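Long-range contacts in probable benzoylformate decarboxylase (Rhodococcus jostii, PDB 7ORX), which belongs to the thiamine diphosphate-dependent enzyme family and binds thiamine diphosphate and a sodium ion in a four-chain assembly: residues L125-S129 / T148-A153; V7-T11 / V138-I142. All blocks are in the same frame, centred on the assembly; numbering follows the deposited sequence.

Interaction 1 (L125-S129 / T148-A153); sequences LVKWS and TALLPA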
ATOM      1  N   LEU C 125       8.657   4.911  -1.986  1.00 90.81           N
ATOM      2  CA  LEU C 125       9.926   5.671  -2.137  1.00 89.90           C
ATOM      3  C   LEU C 125      10.260   6.403  -0.842  1.00 86.72           C
ATOM      4  O   LEU C 125      11.076   5.872  -0.050  1.00 92.92           O
ATOM      5  CB  LEU C 125       9.797   6.611  -3.340  1.00 90.78           C
ATOM      6  CG  LEU C 125       9.904   5.888  -4.684  1.00 91.30           C
ATOM      7  CD1 LEU C 125       9.957   6.880  -5.821  1.00 93.59           C
ATOM      8  CD2 LEU C 125      11.125   4.956  -4.730  1.00 88.95           C
ATOM      9  N   VAL C 126       9.640   7.559  -0.665  1.00 79.38           N
ATOM     10  CA  VAL C 126       9.613   8.380   0.578  1.00 73.44           C
ATOM     11  C   VAL C 126       9.675   7.504   1.826  1.00 70.88           C
ATOM     12  O   VAL C 126       9.009   6.469   1.818  1.00 70.91           O
ATOM     13  CB  VAL C 126       8.357   9.245   0.527  1.00 73.02           C
ATOM     14  CG1 VAL C 126       8.369  10.130  -0.721  1.00 73.10           C
ATOM     15  CG2 VAL C 126       7.099   8.395   0.532  1.00 74.51           C
ATOM     16  N   LYS C 127      10.481   7.897   2.823  1.00 68.42           N
ATOM     17  CA  LYS C 127      10.552   7.256   4.162  1.00 68.99           C
ATOM     18  C   LYS C 127       9.208   7.323   4.888  1.00 68.87           C
ATOM     19  O   LYS C 127       8.958   6.518   5.768  1.00 68.77           O
ATOM     20  CB  LYS C 127      11.347   8.067   5.174  1.00 68.66           C
ATOM     21  CG  LYS C 127      12.826   8.085   4.982  1.00 70.06           C
ATOM     22  CD  LYS C 127      13.462   9.021   5.958  1.00 70.36           C
ATOM     23  CE  LYS C 127      13.316   8.503   7.369  1.00 71.53           C
ATOM     24  NZ  LYS C 127      14.476   8.903   8.189  1.00 71.97           N
ATOM     25  N   TRP C 128       8.479   8.401   4.660  1.00 67.57           N
ATOM     26  CA  TRP C 128       7.302   8.759   5.475  1.00 68.07           C
ATOM     27  C   TRP C 128       6.373   9.648   4.663  1.00 68.28           C
ATOM     28  O   TRP C 128       6.890  10.539   3.980  1.00 67.66           O
ATOM     29  CB  TRP C 128       7.746   9.481   6.749  1.00 68.36           C
ATOM     30  CG  TRP C 128       6.579   9.663   7.669  1.00 67.75           C
ATOM     31  CD1 TRP C 128       5.904   8.676   8.325  1.00 68.41           C
ATOM     32  CD2 TRP C 128       5.846  10.872   7.902  1.00 66.80           C
ATOM     33  NE1 TRP C 128       4.789   9.197   8.928  1.00 68.50           N
ATOM     34  CE2 TRP C 128       4.763  10.544   8.736  1.00 67.34           C
ATOM     35  CE3 TRP C 128       6.013  12.197   7.503  1.00 66.56           C
ATOM     36  CZ2 TRP C 128       3.891  11.495   9.227  1.00 68.38           C
ATOM     37  CZ3 TRP C 128       5.127  13.145   7.959  1.00 67.67           C
ATOM     38  CH2 TRP C 128       4.076  12.795   8.818  1.00 68.98           C
ATOM     39  N   SER C 129       5.067   9.441   4.765  1.00 70.20           N
ATOM     40  CA  SER C 129       4.092  10.265   4.013  1.00 72.31           C
ATOM     41  C   SER C 129       2.814  10.433   4.833  1.00 71.67           C
ATOM     42  O   SER C 129       2.461   9.513   5.511  1.00 72.20           O
ATOM     43  CB  SER C 129       3.852   9.650   2.637  1.00 75.11           C
ATOM     44  OG  SER C 129       2.684   8.835   2.633  1.00 77.74           O
ATOM     45  N   THR C 148      11.864  13.937  10.600  1.00 70.86           N
ATOM     46  CA  THR C 148      11.914  12.591   9.968  1.00 70.33           C
ATOM     47  C   THR C 148      12.886  12.658   8.784  1.00 68.87           C
ATOM     48  O   THR C 148      13.737  11.797   8.694  1.00 71.66           O
ATOM     49  CB  THR C 148      10.529  12.130   9.495  1.00 69.37           C
ATOM     50  OG1 THR C 148       9.617  12.076  10.591  1.00 70.41           O
ATOM     51  CG2 THR C 148      10.555  10.778   8.827  1.00 69.00           C
ATOM     52  N   ALA C 149      12.764  13.621   7.883  1.00 66.83           N
ATOM     53  CA  ALA C 149      13.686  13.743   6.729  1.00 66.31           C
ATOM     54  C   ALA C 149      15.156  13.790   7.185  1.00 65.76           C
ATOM     55  O   ALA C 149      15.966  13.167   6.473  1.00 64.17           O
ATOM     56  CB  ALA C 149      13.319  14.927   5.894  1.00 66.07           C
ATOM     57  N   LEU C 150      15.482  14.392   8.338  1.00 65.78           N
ATOM     58  CA  LEU C 150      16.875  14.613   8.808  1.00 66.72           C
ATOM     59  C   LEU C 150      17.338  13.517   9.752  1.00 67.32           C
ATOM     60  O   LEU C 150      18.495  13.566  10.223  1.00 67.05           O
ATOM     61  CB  LEU C 150      16.978  15.962   9.506  1.00 68.16           C
ATOM     62  CG  LEU C 150      16.737  17.154   8.594  1.00 69.31           C
ATOM     63  CD1 LEU C 150      16.349  18.385   9.376  1.00 70.68           C
ATOM     64  CD2 LEU C 150      17.957  17.440   7.746  1.00 70.29           C
ATOM     65  N   LEU C 151      16.495  12.539   9.987  1.00 70.30           N
ATOM     66  CA  LEU C 151      16.806  11.479  10.984  1.00 74.46           C
ATOM     67  C   LEU C 151      17.554  10.369  10.263  1.00 75.38           C
ATOM     68  O   LEU C 151      17.053   9.882   9.255  1.00 75.96           O
ATOM     69  CB  LEU C 151      15.492  10.978  11.594  1.00 75.65           C
ATOM     70  CG  LEU C 151      15.462  10.828  13.105  1.00 77.16           C
ATOM     71  CD1 LEU C 151      16.269  11.912  13.814  1.00 77.99           C
ATOM     72  CD2 LEU C 151      14.011  10.818  13.537  1.00 77.47           C
ATOM     73  N   PRO C 152      18.771   9.976  10.715  1.00 76.61           N
ATOM     74  CA  PRO C 152      19.405   8.751  10.226  1.00 75.46           C
ATOM     75  C   PRO C 152      18.342   7.666  10.106  1.00 75.34           C
ATOM     76  O   PRO C 152      17.596   7.450  11.053  1.00 75.85           O
ATOM     77  CB  PRO C 152      20.424   8.398  11.321  1.00 76.76           C
ATOM     78  CG  PRO C 152      20.342   9.538  12.335  1.00 77.91           C
ATOM     79  CD  PRO C 152      19.627  10.702  11.666  1.00 76.81           C
ATOM     80  N   ALA C 153      18.190   7.037   8.928  1.00 74.24           N
ATOM     81  CA  ALA C 153      18.894   7.330   7.687  1.00 72.06           C
ATOM     82  C   ALA C 153      18.131   8.366   6.873  1.00 69.51           C
ATOM     83  O   ALA C 153      16.936   8.078   6.516  1.00 68.44           O
ATOM     84  CB  ALA C 153      18.957   6.082   6.883  1.00 72.92           C
TER
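Strand 128-130, helix 138-149 and strand 157-162 form a beta-alpha-beta unit in the N-terminal thiamine diphosphate-binding domain, and this contact ties the residues leading into its first strand to the C-terminal end of its helix. The polar part belongs to Lys127. Its side chain, bent at chi3 (p), carries the ammonium group into a pocket of backbone carbonyls, where Lys127 NZ donates hydrogen bonds to Thr148 O (3.0 Å) and Ala153 O (3.1 Å). The chain can curl around the amine because it turns sharply after the helix, with Leu151 N bonded to Thr148 O at 3.1 Å and a cis peptide between Pro152 and Ala153. The ammonium thus adds a second hydrogen bond at Thr148 O, at the helix end, and one at Ala153 O in the following loop. Apolar contact comes from the Thr148 methyl: CG2 lies 3.9 Å from Lys127 CE, while Thr148 OG1 bonds back to Gln144 O within the helix. On the strand side, Thr148 CG2 lies 3.7 Å from Trp128 CB.

Interaction 2 (V7-T11 / V138-I142); sequences VSEVT and VPRTI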
ATOM      1  N   VAL C   7      -3.073  28.469   9.801  1.00 78.04           N
ATOM      2  CA  VAL C   7      -2.199  27.287   9.597  1.00 76.41           C
ATOM      3  C   VAL C   7      -1.029  27.715   8.690  1.00 75.73           C
ATOM      4  O   VAL C   7       0.109  27.295   8.934  1.00 74.07           O
ATOM      5  CB  VAL C   7      -3.032  26.126   9.032  1.00 74.59           C
ATOM      6  CG1 VAL C   7      -2.175  25.078   8.394  1.00 72.58           C
ATOM      7  CG2 VAL C   7      -3.905  25.510  10.114  1.00 75.12           C
ATOM      8  N   SER C   8      -1.309  28.553   7.698  1.00 76.97           N
ATOM      9  CA  SER C   8      -0.322  29.208   6.800  1.00 77.19           C
ATOM     10  C   SER C   8       0.694  30.032   7.638  1.00 77.85           C
ATOM     11  O   SER C   8       1.906  29.861   7.450  1.00 76.73           O
ATOM     12  CB  SER C   8      -1.067  30.036   5.761  1.00 78.13           C
ATOM     13  OG  SER C   8      -0.178  30.832   4.980  1.00 80.72           O
ATOM     14  N   GLU C   9       0.244  30.879   8.566  1.00 78.92           N
ATOM     15  CA  GLU C   9       1.165  31.784   9.301  1.00 80.32           C
ATOM     16  C   GLU C   9       2.111  30.948  10.157  1.00 77.64           C
ATOM     17  O   GLU C   9       3.303  31.285  10.249  1.00 77.83           O
ATOM     18  CB  GLU C   9       0.388  32.785  10.142  1.00 84.99           C
ATOM     19  CG  GLU C   9      -0.433  33.750   9.303  1.00 88.25           C
ATOM     20  CD  GLU C   9      -1.327  34.717  10.075  1.00 93.51           C
ATOM     21  OE1 GLU C   9      -1.968  34.307  11.095  1.00 95.15           O
ATOM     22  OE2 GLU C   9      -1.429  35.860   9.619  1.00 97.72           O
ATOM     23  N   VAL C  10       1.605  29.874  10.747  1.00 75.33           N
ATOM     24  CA  VAL C  10       2.422  29.059  11.680  1.00 74.58           C
ATOM     25  C   VAL C  10       3.396  28.201  10.876  1.00 72.31           C
ATOM     26  O   VAL C  10       4.556  28.025  11.320  1.00 71.41           O
ATOM     27  CB  VAL C  10       1.538  28.205  12.598  1.00 74.28           C
ATOM     28  CG1 VAL C  10       2.396  27.297  13.461  1.00 73.97           C
ATOM     29  CG2 VAL C  10       0.659  29.069  13.465  1.00 76.20           C
ATOM     30  N   THR C  11       2.915  27.633   9.769  1.00 71.91           N
ATOM     31  CA  THR C  11       3.717  26.778   8.855  1.00 70.43           C
ATOM     32  C   THR C  11       4.935  27.575   8.369  1.00 70.72           C
ATOM     33  O   THR C  11       6.043  27.074   8.544  1.00 68.85           O
ATOM     34  CB  THR C  11       2.870  26.241   7.699  1.00 70.13           C
ATOM     35  OG1 THR C  11       1.808  25.447   8.226  1.00 70.09           O
ATOM     36  CG2 THR C  11       3.677  25.402   6.728  1.00 68.87           C
ATOM     37  N   VAL C 138      -1.898  20.342  10.424  1.00 70.95           N
ATOM     38  CA  VAL C 138      -0.994  20.557   9.290  1.00 69.01           C
ATOM     39  C   VAL C 138       0.356  21.034   9.807  1.00 68.02           C
ATOM     40  O   VAL C 138       1.375  20.457   9.453  1.00 67.31           O
ATOM     41  CB  VAL C 138      -1.637  21.444   8.223  1.00 70.50           C
ATOM     42  CG1 VAL C 138      -0.630  21.939   7.205  1.00 69.14           C
ATOM     43  CG2 VAL C 138      -2.735  20.668   7.507  1.00 71.30           C
ATOM     44  N   PRO C 139       0.468  22.025  10.704  1.00 68.16           N
ATOM     45  CA  PRO C 139       1.782  22.424  11.215  1.00 67.64           C
ATOM     46  C   PRO C 139       2.585  21.284  11.854  1.00 66.92           C
ATOM     47  O   PRO C 139       3.714  21.128  11.550  1.00 66.56           O
ATOM     48  CB  PRO C 139       1.433  23.520  12.232  1.00 69.38           C
ATOM     49  CG  PRO C 139       0.149  24.101  11.692  1.00 69.91           C
ATOM     50  CD  PRO C 139      -0.604  22.872  11.215  1.00 69.63           C
ATOM     51  N   ARG C 140       1.993  20.465  12.701  1.00 67.86           N
ATOM     52  CA  ARG C 140       2.785  19.405  13.410  1.00 67.98           C
ATOM     53  C   ARG C 140       3.179  18.333  12.391  1.00 65.45           C
ATOM     54  O   ARG C 140       4.302  17.836  12.459  1.00 63.82           O
ATOM     55  CB  ARG C 140       2.012  18.849  14.614  1.00 69.67           C
ATOM     56  CG  ARG C 140       2.798  17.862  15.474  1.00 71.10           C
ATOM     57  CD  ARG C 140       1.889  16.825  16.160  1.00 73.58           C
ATOM     58  NE  ARG C 140       1.166  16.150  15.104  1.00 74.18           N
ATOM     59  CZ  ARG C 140       1.692  15.168  14.339  1.00 73.95           C
ATOM     60  NH1 ARG C 140       2.880  14.648  14.624  1.00 74.21           N
ATOM     61  NH2 ARG C 140       0.996  14.667  13.329  1.00 71.73           N
ATOM     62  N   THR C 141       2.289  17.985  11.469  1.00 65.39           N
ATOM     63  CA  THR C 141       2.600  17.027  10.385  1.00 65.28           C
ATOM     64  C   THR C 141       3.862  17.520   9.646  1.00 65.23           C
ATOM     65  O   THR C 141       4.741  16.720   9.363  1.00 64.32           O
ATOM     66  CB  THR C 141       1.405  16.830   9.456  1.00 65.91           C
ATOM     67  OG1 THR C 141       0.368  16.149  10.155  1.00 66.25           O
ATOM     68  CG2 THR C 141       1.763  16.015   8.227  1.00 65.95           C
ATOM     69  N   ILE C 142       3.964  18.811   9.345  1.00 66.08           N
ATOM     70  CA  ILE C 142       5.137  19.381   8.641  1.00 65.78           C
ATOM     71  C   ILE C 142       6.327  19.387   9.591  1.00 65.95           C
ATOM     72  O   ILE C 142       7.403  19.018   9.148  1.00 69.21           O
ATOM     73  CB  ILE C 142       4.826  20.752   8.032  1.00 66.75           C
ATOM     74  CG1 ILE C 142       3.657  20.610   7.057  1.00 66.35           C
ATOM     75  CG2 ILE C 142       6.048  21.334   7.332  1.00 66.15           C
ATOM     76  CD1 ILE C 142       3.387  21.857   6.286  1.00 67.34           C
TER
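Pro139 lays its ring against three side chains of helix 7-17: CD is 3.9 Å from Val7 CG1, CB is 4.1 Å from Val10 CG1, and CG is 4.1 Å from Thr11 OG1. Standing in the first turn of helix 138-149, where its missing amide proton costs little, the proline has the largest covered area of the contact. Val7 CG1 also reaches Val138 CB at 3.7 Å, and one turn further along both helices Thr11 CG2 meets Ile142 CD1 at 3.6 Å. Val7 and Thr11 thus face Val138 and Ile142 with the same i, i+4 spacing, as expected of helices running nearly side by side; the short segments cross at -26° with their axes 9.6 Å apart. The hydroxyl of Thr11 is satisfied within its own helix, Thr11 OG1 donating to Val7 O at 2.6 Å, which lets the residue join an otherwise apolar interface. Both helices begin here and run in similar directions, packing their first turns together in the N-terminal domain. Trp166 touches Thr11, and Leu177 of helix 175-179 covers Pro139. Val138 rests on Val161 of strand 157-162, and Thr141 on Val159, so helix 138-149 packs on the parallel beta-sheet with helix 7-17 beside it.

Interactions 1 and 2 lie at the two ends of helix 138-149, their centres 19 Å apart: interaction 2 packs its first turn against helix 7-17, and interaction 1 ties its last turn to the entry of strand 128-130, an outermost strand of the sheet within the chain. Along the sequence the segments alternate, 7-11, 125-129, 138-142, 148-153, so the first helix of the domain meets a helix that comes after the entry to strand 128-130. The contacts also touch directly, Trp128 CZ3 lying 3.9 Å from Thr141 O. Interaction 1 closes the beta-alpha-beta unit on itself, and interaction 2 joins that unit to the early helix 7-17.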